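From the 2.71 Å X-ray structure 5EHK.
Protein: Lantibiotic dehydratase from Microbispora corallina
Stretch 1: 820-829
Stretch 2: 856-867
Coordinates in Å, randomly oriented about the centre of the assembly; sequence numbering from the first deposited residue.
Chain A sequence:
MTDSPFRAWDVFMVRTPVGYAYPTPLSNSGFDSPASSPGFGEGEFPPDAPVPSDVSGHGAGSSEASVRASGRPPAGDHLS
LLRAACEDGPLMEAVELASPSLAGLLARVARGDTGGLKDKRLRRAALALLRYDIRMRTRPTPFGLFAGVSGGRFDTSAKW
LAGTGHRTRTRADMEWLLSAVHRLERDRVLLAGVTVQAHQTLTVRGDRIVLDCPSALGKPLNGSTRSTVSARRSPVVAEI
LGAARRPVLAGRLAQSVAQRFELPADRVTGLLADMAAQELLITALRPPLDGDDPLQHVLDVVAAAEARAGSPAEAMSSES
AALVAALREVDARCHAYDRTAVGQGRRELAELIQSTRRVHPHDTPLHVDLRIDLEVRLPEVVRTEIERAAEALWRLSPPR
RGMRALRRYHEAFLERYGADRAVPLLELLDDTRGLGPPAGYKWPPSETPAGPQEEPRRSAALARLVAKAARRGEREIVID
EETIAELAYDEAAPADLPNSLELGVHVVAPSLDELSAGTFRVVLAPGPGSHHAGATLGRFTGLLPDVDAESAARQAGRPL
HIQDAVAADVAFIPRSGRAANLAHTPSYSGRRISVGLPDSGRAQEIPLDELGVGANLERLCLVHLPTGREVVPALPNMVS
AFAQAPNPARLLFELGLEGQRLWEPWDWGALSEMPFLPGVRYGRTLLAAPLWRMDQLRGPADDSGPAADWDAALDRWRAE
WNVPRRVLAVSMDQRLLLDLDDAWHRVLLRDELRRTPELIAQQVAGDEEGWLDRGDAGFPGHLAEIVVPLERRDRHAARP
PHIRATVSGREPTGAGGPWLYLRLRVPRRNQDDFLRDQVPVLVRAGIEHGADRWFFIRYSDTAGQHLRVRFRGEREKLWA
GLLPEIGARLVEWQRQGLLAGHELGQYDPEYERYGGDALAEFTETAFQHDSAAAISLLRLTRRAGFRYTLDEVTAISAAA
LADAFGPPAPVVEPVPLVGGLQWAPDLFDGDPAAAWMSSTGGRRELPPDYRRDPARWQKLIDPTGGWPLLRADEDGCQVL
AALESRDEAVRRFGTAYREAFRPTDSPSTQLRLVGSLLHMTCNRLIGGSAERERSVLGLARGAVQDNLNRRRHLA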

# COMPACT_ATOMS: atom_id res chain seq x y z
N LEU A 820 -32.22 16.82 -1.64
CA LEU A 820 -30.98 17.57 -1.57
C LEU A 820 -30.01 16.81 -0.64
O LEU A 820 -30.32 16.61 0.54
CB LEU A 820 -31.28 18.92 -0.98
CG LEU A 820 -30.29 20.06 -1.11
CD1 LEU A 820 -29.82 20.15 -2.56
CD2 LEU A 820 -31.00 21.35 -0.70
N TYR A 821 -28.88 16.33 -1.18
CA TYR A 821 -27.91 15.55 -0.37
C TYR A 821 -26.54 16.23 -0.30
O TYR A 821 -25.78 16.22 -1.27
CB TYR A 821 -27.79 14.15 -0.93
CG TYR A 821 -27.35 13.09 0.05
CD1 TYR A 821 -27.69 13.18 1.40
CD2 TYR A 821 -26.72 11.91 -0.40
CE1 TYR A 821 -27.33 12.16 2.31
CE2 TYR A 821 -26.38 10.89 0.49
CZ TYR A 821 -26.69 11.01 1.85
OH TYR A 821 -26.34 10.00 2.75
N LEU A 822 -26.22 16.81 0.86
CA LEU A 822 -24.99 17.56 1.05
C LEU A 822 -23.88 16.73 1.66
O LEU A 822 -24.10 15.98 2.61
CB LEU A 822 -25.26 18.70 2.00
CG LEU A 822 -26.10 19.82 1.44
CD1 LEU A 822 -26.69 20.59 2.60
CD2 LEU A 822 -25.20 20.71 0.63
N ARG A 823 -22.66 16.90 1.13
CA ARG A 823 -21.47 16.36 1.79
C ARG A 823 -20.64 17.45 2.41
O ARG A 823 -20.10 18.31 1.73
CB ARG A 823 -20.63 15.60 0.81
CG ARG A 823 -21.39 14.51 0.13
CD ARG A 823 -20.39 13.64 -0.58
NE ARG A 823 -21.04 12.72 -1.50
CZ ARG A 823 -20.63 12.54 -2.74
NH1 ARG A 823 -19.57 13.24 -3.19
NH2 ARG A 823 -21.27 11.68 -3.52
N LEU A 824 -20.55 17.43 3.73
CA LEU A 824 -19.87 18.49 4.43
C LEU A 824 -18.54 17.99 4.96
O LEU A 824 -18.50 17.09 5.81
CB LEU A 824 -20.77 19.04 5.54
CG LEU A 824 -22.17 19.42 5.06
CD1 LEU A 824 -23.06 19.85 6.22
CD2 LEU A 824 -22.08 20.51 4.02
N ARG A 825 -17.46 18.54 4.41
CA ARG A 825 -16.12 18.06 4.73
C ARG A 825 -15.67 18.65 6.06
O ARG A 825 -14.85 19.53 6.11
CB ARG A 825 -15.13 18.38 3.61
CG ARG A 825 -15.53 17.80 2.25
CD ARG A 825 -15.20 16.32 2.14
NE ARG A 825 -16.03 15.61 1.16
CZ ARG A 825 -15.97 14.29 0.95
NH1 ARG A 825 -15.12 13.55 1.66
NH2 ARG A 825 -16.76 13.72 0.04
N VAL A 826 -16.27 18.15 7.12
CA VAL A 826 -15.94 18.53 8.47
C VAL A 826 -15.16 17.35 8.99
O VAL A 826 -15.71 16.27 9.11
CB VAL A 826 -17.25 18.71 9.31
CG1 VAL A 826 -16.94 19.05 10.76
CG2 VAL A 826 -18.16 19.76 8.69
N PRO A 827 -13.86 17.53 9.23
CA PRO A 827 -13.07 16.42 9.75
C PRO A 827 -13.63 15.93 11.06
O PRO A 827 -14.24 16.71 11.80
CB PRO A 827 -11.69 17.04 9.95
CG PRO A 827 -11.90 18.49 9.95
CD PRO A 827 -13.05 18.74 9.04
N ARG A 828 -13.39 14.66 11.36
CA ARG A 828 -14.04 13.98 12.46
C ARG A 828 -13.90 14.70 13.81
O ARG A 828 -14.89 14.82 14.54
CB ARG A 828 -13.54 12.53 12.55
CG ARG A 828 -14.13 11.70 13.67
CD ARG A 828 -15.65 11.74 13.68
NE ARG A 828 -16.17 12.07 15.01
CZ ARG A 828 -16.86 11.21 15.74
NH1 ARG A 828 -17.11 9.99 15.26
NH2 ARG A 828 -17.31 11.55 16.94
N ARG A 829 -12.71 15.20 14.11
CA ARG A 829 -12.43 15.89 15.38
C ARG A 829 -13.32 17.11 15.58
O ARG A 829 -13.66 17.45 16.71
CB ARG A 829 -10.95 16.33 15.46
CG ARG A 829 -9.95 15.22 15.74
CD ARG A 829 -8.50 15.71 15.76
NE ARG A 829 -8.32 16.82 14.83
CZ ARG A 829 -8.16 18.08 15.22
NH1 ARG A 829 -8.09 18.35 16.53
NH2 ARG A 829 -8.05 19.07 14.33
N PHE A 856 -28.98 13.30 9.22
CA PHE A 856 -27.56 13.36 8.94
C PHE A 856 -26.92 12.04 9.30
O PHE A 856 -27.37 11.36 10.23
CB PHE A 856 -26.88 14.49 9.71
CG PHE A 856 -26.45 14.09 11.09
CD1 PHE A 856 -25.23 13.44 11.31
CD2 PHE A 856 -27.25 14.36 12.18
CE1 PHE A 856 -24.86 13.06 12.56
CE2 PHE A 856 -26.87 13.99 13.44
CZ PHE A 856 -25.67 13.34 13.63
N ILE A 857 -25.85 11.70 8.58
CA ILE A 857 -25.02 10.57 8.92
C ILE A 857 -23.54 10.99 8.87
O ILE A 857 -23.15 11.92 8.15
CB ILE A 857 -25.24 9.36 7.99
CG1 ILE A 857 -24.71 9.63 6.58
CG2 ILE A 857 -26.70 8.95 7.92
CD1 ILE A 857 -24.73 8.42 5.69
N ARG A 858 -22.72 10.28 9.64
CA ARG A 858 -21.28 10.39 9.58
C ARG A 858 -20.85 9.32 8.56
O ARG A 858 -21.31 8.18 8.60
CB ARG A 858 -20.70 10.15 10.97
CG ARG A 858 -21.16 11.19 11.99
CD ARG A 858 -20.97 10.78 13.49
NE ARG A 858 -20.19 11.72 14.26
CZ ARG A 858 -20.57 12.35 15.36
NH1 ARG A 858 -21.76 12.20 15.89
NH2 ARG A 858 -19.72 13.19 15.90
N TYR A 859 -20.03 9.72 7.62
CA TYR A 859 -19.71 8.86 6.49
C TYR A 859 -18.21 8.93 6.26
O TYR A 859 -17.58 9.95 6.52
CB TYR A 859 -20.47 9.35 5.24
CG TYR A 859 -20.66 8.29 4.18
CD1 TYR A 859 -21.87 7.60 4.09
CD2 TYR A 859 -19.64 7.97 3.28
CE1 TYR A 859 -22.07 6.61 3.12
CE2 TYR A 859 -19.83 6.98 2.31
CZ TYR A 859 -21.05 6.30 2.24
OH TYR A 859 -21.27 5.32 1.29
N SER A 860 -17.64 7.85 5.75
CA SER A 860 -16.26 7.92 5.31
C SER A 860 -16.13 7.41 3.88
O SER A 860 -16.52 6.28 3.59
CB SER A 860 -15.36 7.13 6.25
OG SER A 860 -14.09 6.98 5.67
N ASP A 861 -15.64 8.25 2.97
CA ASP A 861 -15.36 7.80 1.60
C ASP A 861 -13.87 7.88 1.26
O ASP A 861 -13.02 8.04 2.15
CB ASP A 861 -16.21 8.54 0.55
CG ASP A 861 -16.00 10.08 0.55
OD1 ASP A 861 -14.95 10.58 1.02
OD2 ASP A 861 -16.90 10.81 0.04
N THR A 862 -13.57 7.86 -0.02
CA THR A 862 -12.18 7.84 -0.46
C THR A 862 -11.46 9.13 -0.04
O THR A 862 -10.24 9.19 -0.06
CB THR A 862 -12.05 7.68 -2.01
OG1 THR A 862 -12.72 8.77 -2.66
CG2 THR A 862 -12.63 6.34 -2.51
N ALA A 863 -12.23 10.16 0.31
CA ALA A 863 -11.66 11.46 0.65
C ALA A 863 -11.70 11.75 2.14
O ALA A 863 -11.46 12.89 2.58
CB ALA A 863 -12.34 12.56 -0.14
N GLY A 864 -12.01 10.74 2.93
CA GLY A 864 -11.92 10.89 4.36
C GLY A 864 -13.28 10.87 5.03
O GLY A 864 -14.26 10.42 4.44
N GLN A 865 -13.30 11.35 6.28
CA GLN A 865 -14.50 11.42 7.09
C GLN A 865 -15.22 12.73 6.91
O GLN A 865 -14.61 13.80 6.97
CB GLN A 865 -14.17 11.22 8.57
CG GLN A 865 -14.10 9.77 9.01
CD GLN A 865 -13.53 9.62 10.39
OE1 GLN A 865 -12.47 10.15 10.68
NE2 GLN A 865 -14.22 8.89 11.26
N HIS A 866 -16.53 12.65 6.69
CA HIS A 866 -17.34 13.85 6.52
C HIS A 866 -18.74 13.63 7.07
O HIS A 866 -19.04 12.58 7.59
CB HIS A 866 -17.34 14.25 5.06
CG HIS A 866 -17.81 13.18 4.15
ND1 HIS A 866 -17.08 12.03 3.92
CD2 HIS A 866 -18.91 13.09 3.36
CE1 HIS A 866 -17.74 11.26 3.07
NE2 HIS A 866 -18.84 11.89 2.70
N LEU A 867 -19.57 14.67 7.01
CA LEU A 867 -20.97 14.53 7.39
C LEU A 867 -21.78 14.56 6.13
O LEU A 867 -21.41 15.23 5.17
CB LEU A 867 -21.43 15.68 8.30
CG LEU A 867 -20.70 15.75 9.62
CD1 LEU A 867 -21.08 17.00 10.36
CD2 LEU A 867 -21.01 14.52 10.43

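Two arginines meet with like charge: Arg828 NH2 lies 3.1 Å from Arg858 NH2. Both atoms are donors, so no hydrogen bond joins them. Arg858 NH2 sits over one face of the Arg828 guanidinium. Arg858 NH1 is hydrogen-bonded elsewhere in the structure.

The backbones join at one antiparallel bridge, Leu824 with Leu867. Leu824 N donates to Leu867 O at 2.8 Å, and Leu867 N donates to Leu824 O at 2.9 Å. Both bonds are nearly straight. The side chains of Leu824 and Leu867 share a face of the sheet, with Leu824 CB 4.4 Å from Leu867 CB. Val826 extends this apolar patch, with Val826 CB 4.3 Å from Leu867 CD1.

Arg825 makes the main polar contact. Its CA-to-CB bond points away from stretch 2, but the end of the side chain comes nearer. There it forms a two-pronged salt bridge: Arg825 NH1 to Asp861 OD1 at 3.0 Å and Arg825 NH2 to Asp861 OD2 at 2.9 Å. The carboxylate meets the guanidinium near its plane, which leaves a face of the Arg825 guanidinium free to lie flat on His866, the two centres 3.8 Å apart.

Asp861 opens a type I turn that ends at Gly864. Asp861 OD1 also accepts from Ala863 N at 2.8 Å. Gly864 has backbone angles that call for glycine.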